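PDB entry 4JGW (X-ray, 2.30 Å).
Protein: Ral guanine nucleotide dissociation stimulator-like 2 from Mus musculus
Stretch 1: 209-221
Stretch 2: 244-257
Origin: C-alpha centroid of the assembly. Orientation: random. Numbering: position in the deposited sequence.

Stretch 1 (209-221) QLTLLDAELFLNL
Stretch 2 (244-257) PSVRATVTQFNKVA

This is an antiparallel helix-helix contact built from aliphatic packing and bridging waters, with no direct hydrogen bond between the stretches. Helix 209-219 and helix 244-257 run at 165°, with axes 9.3 Å apart at closest approach. Asn220 and Leu221 follow the first helix as loop, and Leu221 has phi/psi of -69/127. The CA-CA register is Leu210 to Val256 at 8.0 Å, Leu217 to Thr249 at 5.8 Å and Leu221 to Ser245 at 5.0 Å, so the backbones lie closer at the Leu221 end. Together the stretches bury 523 Å².

Leu217 is the central residue. It points toward the second helix with chi1 m and chi2 t. Its CD2 lies 3.8 Å from Ala248 CB, and its CD1 lies 3.5 Å from Gln252 CB. The small Ala248 side chain suits this close packing. Leu221, chi1 t and chi2 p, places CD1 3.7 Å from Val246 CG2. At the other end Leu210, m and t, brings CD2 to 3.9 Å from Val256 CG2; the valine is t.

Gln252, chi1 t and chi2 p, has both apolar and polar roles. Its NE2 lies 3.7 Å from Leu213 CD1 and donates to water 1 at 2.8 Å. That water donates to Leu210 O at 2.9 Å and, weakly, to Asp214 OD1 at 2.7 Å. Asp214, chi1 m, thus has a polar setting despite being buried. Water 2 donates to Asp214 OD1 at 3.1 Å and to Thr249 O at 2.9 Å. Water 3 donates to Leu217 O at 2.5 Å and Ser245 O at 2.7 Å, joining the two backbones.

Thr249, chi1 m, turns its hydroxyl back to its own helix: OG1 donates to Ser245 O at 3.1 Å. Ser245, chi1 p, fits the narrow end, its CB 3.5 Å from Asn220 O.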

# COMPACT_ATOMS: atom_id res chain seq x y z
N GLN A 209 -18.73 9.38 -4.93
CA GLN A 209 -17.85 10.02 -5.89
C GLN A 209 -16.44 10.19 -5.33
O GLN A 209 -15.45 10.04 -6.06
CB GLN A 209 -18.45 11.37 -6.30
CG GLN A 209 -18.47 11.62 -7.81
CD GLN A 209 -18.97 10.44 -8.64
OE1 GLN A 209 -18.46 10.20 -9.72
NE2 GLN A 209 -19.97 9.71 -8.13
N LEU A 210 -16.34 10.51 -4.04
CA LEU A 210 -15.06 10.55 -3.35
C LEU A 210 -14.42 9.16 -3.31
O LEU A 210 -13.21 9.02 -3.48
CB LEU A 210 -15.21 11.11 -1.93
CG LEU A 210 -15.55 12.60 -1.73
CD1 LEU A 210 -15.68 12.91 -0.26
CD2 LEU A 210 -14.50 13.51 -2.37
N THR A 211 -15.25 8.14 -3.11
CA THR A 211 -14.80 6.75 -3.05
C THR A 211 -14.30 6.24 -4.40
O THR A 211 -13.31 5.51 -4.46
CB THR A 211 -15.89 5.82 -2.48
OG1 THR A 211 -16.37 6.36 -1.24
CG2 THR A 211 -15.34 4.43 -2.22
N LEU A 212 -14.96 6.65 -5.48
CA LEU A 212 -14.53 6.31 -6.84
C LEU A 212 -13.10 6.79 -7.11
O LEU A 212 -12.29 6.05 -7.66
CB LEU A 212 -15.49 6.89 -7.88
CG LEU A 212 -15.36 6.39 -9.33
CD1 LEU A 212 -15.94 4.99 -9.49
CD2 LEU A 212 -16.05 7.35 -10.28
N LEU A 213 -12.81 8.03 -6.72
CA LEU A 213 -11.48 8.60 -6.88
C LEU A 213 -10.45 7.93 -5.96
O LEU A 213 -9.34 7.61 -6.40
CB LEU A 213 -11.50 10.11 -6.65
CG LEU A 213 -12.27 11.00 -7.64
CD1 LEU A 213 -12.56 12.36 -7.02
CD2 LEU A 213 -11.52 11.16 -8.96
N ASP A 214 -10.84 7.71 -4.71
CA ASP A 214 -9.98 7.05 -3.72
C ASP A 214 -9.68 5.59 -4.10
O ASP A 214 -8.54 5.14 -3.95
CB ASP A 214 -10.60 7.09 -2.33
CG ASP A 214 -10.61 8.49 -1.73
OD1 ASP A 214 -9.70 9.29 -2.03
OD2 ASP A 214 -11.53 8.78 -0.94
N ALA A 215 -10.70 4.89 -4.58
CA ALA A 215 -10.59 3.47 -4.92
C ALA A 215 -9.60 3.21 -6.05
O ALA A 215 -8.73 2.35 -5.93
CB ALA A 215 -11.95 2.87 -5.26
N GLU A 216 -9.72 3.97 -7.15
CA GLU A 216 -8.84 3.77 -8.30
C GLU A 216 -7.38 4.10 -8.00
O GLU A 216 -6.47 3.46 -8.53
CB GLU A 216 -9.35 4.48 -9.57
CG GLU A 216 -9.34 6.01 -9.53
CD GLU A 216 -9.72 6.64 -10.87
OE1 GLU A 216 -9.90 5.90 -11.87
OE2 GLU A 216 -9.84 7.89 -10.93
N LEU A 217 -7.16 5.09 -7.12
CA LEU A 217 -5.82 5.40 -6.63
C LEU A 217 -5.28 4.28 -5.75
O LEU A 217 -4.10 3.93 -5.84
CB LEU A 217 -5.81 6.73 -5.87
CG LEU A 217 -5.93 8.01 -6.70
CD1 LEU A 217 -6.24 9.18 -5.79
CD2 LEU A 217 -4.67 8.29 -7.52
N PHE A 218 -6.14 3.72 -4.90
CA PHE A 218 -5.74 2.61 -4.03
C PHE A 218 -5.45 1.34 -4.84
O PHE A 218 -4.58 0.56 -4.47
CB PHE A 218 -6.79 2.36 -2.94
CG PHE A 218 -6.46 1.18 -2.06
CD1 PHE A 218 -5.29 1.16 -1.31
CD2 PHE A 218 -7.33 0.10 -1.98
CE1 PHE A 218 -4.98 0.07 -0.49
CE2 PHE A 218 -7.03 -0.99 -1.16
CZ PHE A 218 -5.85 -1.01 -0.42
N LEU A 219 -6.18 1.16 -5.94
CA LEU A 219 -5.94 0.03 -6.85
C LEU A 219 -4.66 0.20 -7.66
O LEU A 219 -4.01 -0.79 -8.01
CB LEU A 219 -7.13 -0.18 -7.79
CG LEU A 219 -8.38 -0.82 -7.20
CD1 LEU A 219 -9.47 -0.96 -8.26
CD2 LEU A 219 -8.06 -2.17 -6.58
N ASN A 220 -4.30 1.45 -7.95
CA ASN A 220 -3.07 1.77 -8.67
C ASN A 220 -1.84 1.85 -7.75
O ASN A 220 -0.72 2.08 -8.21
CB ASN A 220 -3.22 3.07 -9.47
CG ASN A 220 -4.14 2.91 -10.67
OD1 ASN A 220 -4.03 1.96 -11.44
ND2 ASN A 220 -5.04 3.87 -10.86
N LEU A 221 -2.07 1.66 -6.45
CA LEU A 221 -0.99 1.71 -5.46
C LEU A 221 -0.04 0.53 -5.61
O LEU A 221 -0.45 -0.63 -5.65
CB LEU A 221 -1.56 1.74 -4.04
CG LEU A 221 -0.56 1.82 -2.87
CD1 LEU A 221 0.02 3.22 -2.72
CD2 LEU A 221 -1.21 1.38 -1.58
N PRO A 244 5.40 7.54 -6.74
CA PRO A 244 4.30 8.35 -7.26
C PRO A 244 2.91 7.84 -6.87
O PRO A 244 2.01 8.65 -6.64
CB PRO A 244 4.48 8.27 -8.79
CG PRO A 244 5.81 7.60 -9.02
CD PRO A 244 6.04 6.75 -7.81
N SER A 245 2.75 6.52 -6.78
CA SER A 245 1.45 5.91 -6.47
C SER A 245 1.02 6.17 -5.02
O SER A 245 -0.18 6.22 -4.74
CB SER A 245 1.46 4.41 -6.77
OG SER A 245 2.21 3.68 -5.81
N VAL A 246 1.99 6.32 -4.12
CA VAL A 246 1.71 6.72 -2.74
C VAL A 246 1.40 8.21 -2.69
O VAL A 246 0.42 8.63 -2.05
CB VAL A 246 2.89 6.38 -1.78
CG1 VAL A 246 2.57 6.82 -0.35
CG2 VAL A 246 3.21 4.90 -1.82
N ARG A 247 2.23 9.01 -3.36
CA ARG A 247 2.06 10.46 -3.44
C ARG A 247 0.68 10.86 -3.97
O ARG A 247 0.04 11.75 -3.41
CB ARG A 247 3.16 11.09 -4.30
N ALA A 248 0.23 10.18 -5.02
CA ALA A 248 -1.07 10.45 -5.64
C ALA A 248 -2.25 10.15 -4.71
O ALA A 248 -3.28 10.84 -4.76
CB ALA A 248 -1.21 9.69 -6.95
N THR A 249 -2.10 9.13 -3.87
CA THR A 249 -3.09 8.79 -2.85
C THR A 249 -3.15 9.87 -1.75
O THR A 249 -4.23 10.24 -1.29
CB THR A 249 -2.79 7.40 -2.22
OG1 THR A 249 -2.89 6.39 -3.23
CG2 THR A 249 -3.77 7.08 -1.10
N VAL A 250 -1.97 10.35 -1.35
CA VAL A 250 -1.86 11.36 -0.30
C VAL A 250 -2.36 12.72 -0.80
O VAL A 250 -3.02 13.46 -0.05
CB VAL A 250 -0.41 11.46 0.26
CG1 VAL A 250 -0.29 12.60 1.27
CG2 VAL A 250 0.01 10.14 0.90
N THR A 251 -2.06 13.03 -2.06
CA THR A 251 -2.49 14.28 -2.69
C THR A 251 -4.02 14.39 -2.68
O THR A 251 -4.56 15.41 -2.26
CB THR A 251 -1.94 14.41 -4.14
OG1 THR A 251 -0.52 14.24 -4.13
CG2 THR A 251 -2.28 15.77 -4.73
N GLN A 252 -4.70 13.33 -3.12
CA GLN A 252 -6.16 13.28 -3.14
C GLN A 252 -6.74 13.34 -1.73
O GLN A 252 -7.73 14.04 -1.50
CB GLN A 252 -6.66 12.03 -3.88
CG GLN A 252 -8.18 11.86 -3.93
CD GLN A 252 -8.90 12.95 -4.72
OE1 GLN A 252 -8.33 13.56 -5.62
NE2 GLN A 252 -10.16 13.18 -4.39
N PHE A 253 -6.12 12.62 -0.79
CA PHE A 253 -6.49 12.71 0.62
C PHE A 253 -6.46 14.16 1.11
O PHE A 253 -7.39 14.61 1.77
CB PHE A 253 -5.58 11.82 1.48
CG PHE A 253 -5.76 12.01 2.97
CD1 PHE A 253 -6.66 11.22 3.67
CD2 PHE A 253 -5.03 12.98 3.66
CE1 PHE A 253 -6.83 11.38 5.04
CE2 PHE A 253 -5.20 13.16 5.03
CZ PHE A 253 -6.10 12.36 5.72
N ASN A 254 -5.37 14.86 0.78
CA ASN A 254 -5.19 16.26 1.16
C ASN A 254 -6.16 17.21 0.46
O ASN A 254 -6.56 18.23 1.03
CB ASN A 254 -3.75 16.71 0.92
CG ASN A 254 -2.75 16.07 1.89
OD1 ASN A 254 -3.11 15.63 2.99
ND2 ASN A 254 -1.49 16.04 1.49
N LYS A 255 -6.53 16.87 -0.78
CA LYS A 255 -7.51 17.65 -1.54
C LYS A 255 -8.90 17.58 -0.91
O LYS A 255 -9.62 18.59 -0.85
CB LYS A 255 -7.59 17.17 -3.00
CG LYS A 255 -6.46 17.67 -3.89
CD LYS A 255 -6.69 17.29 -5.35
CE LYS A 255 -5.42 17.47 -6.17
NZ LYS A 255 -5.61 17.06 -7.60
N VAL A 256 -9.27 16.39 -0.44
CA VAL A 256 -10.56 16.18 0.22
C VAL A 256 -10.61 16.94 1.55
O VAL A 256 -11.57 17.66 1.82
CB VAL A 256 -10.86 14.67 0.43
CG1 VAL A 256 -12.14 14.46 1.23
CG2 VAL A 256 -10.94 13.95 -0.91
N ALA A 257 -9.55 16.79 2.35
CA ALA A 257 -9.41 17.51 3.62
C ALA A 257 -9.38 19.02 3.40
O ALA A 257 -9.95 19.78 4.18
CB ALA A 257 -8.15 17.06 4.36
O HOH W 1 -11.47 11.21 -2.89
O HOH W 2 -6.61 8.73 -2.10
O HOH W 3 -2.07 5.29 -6.38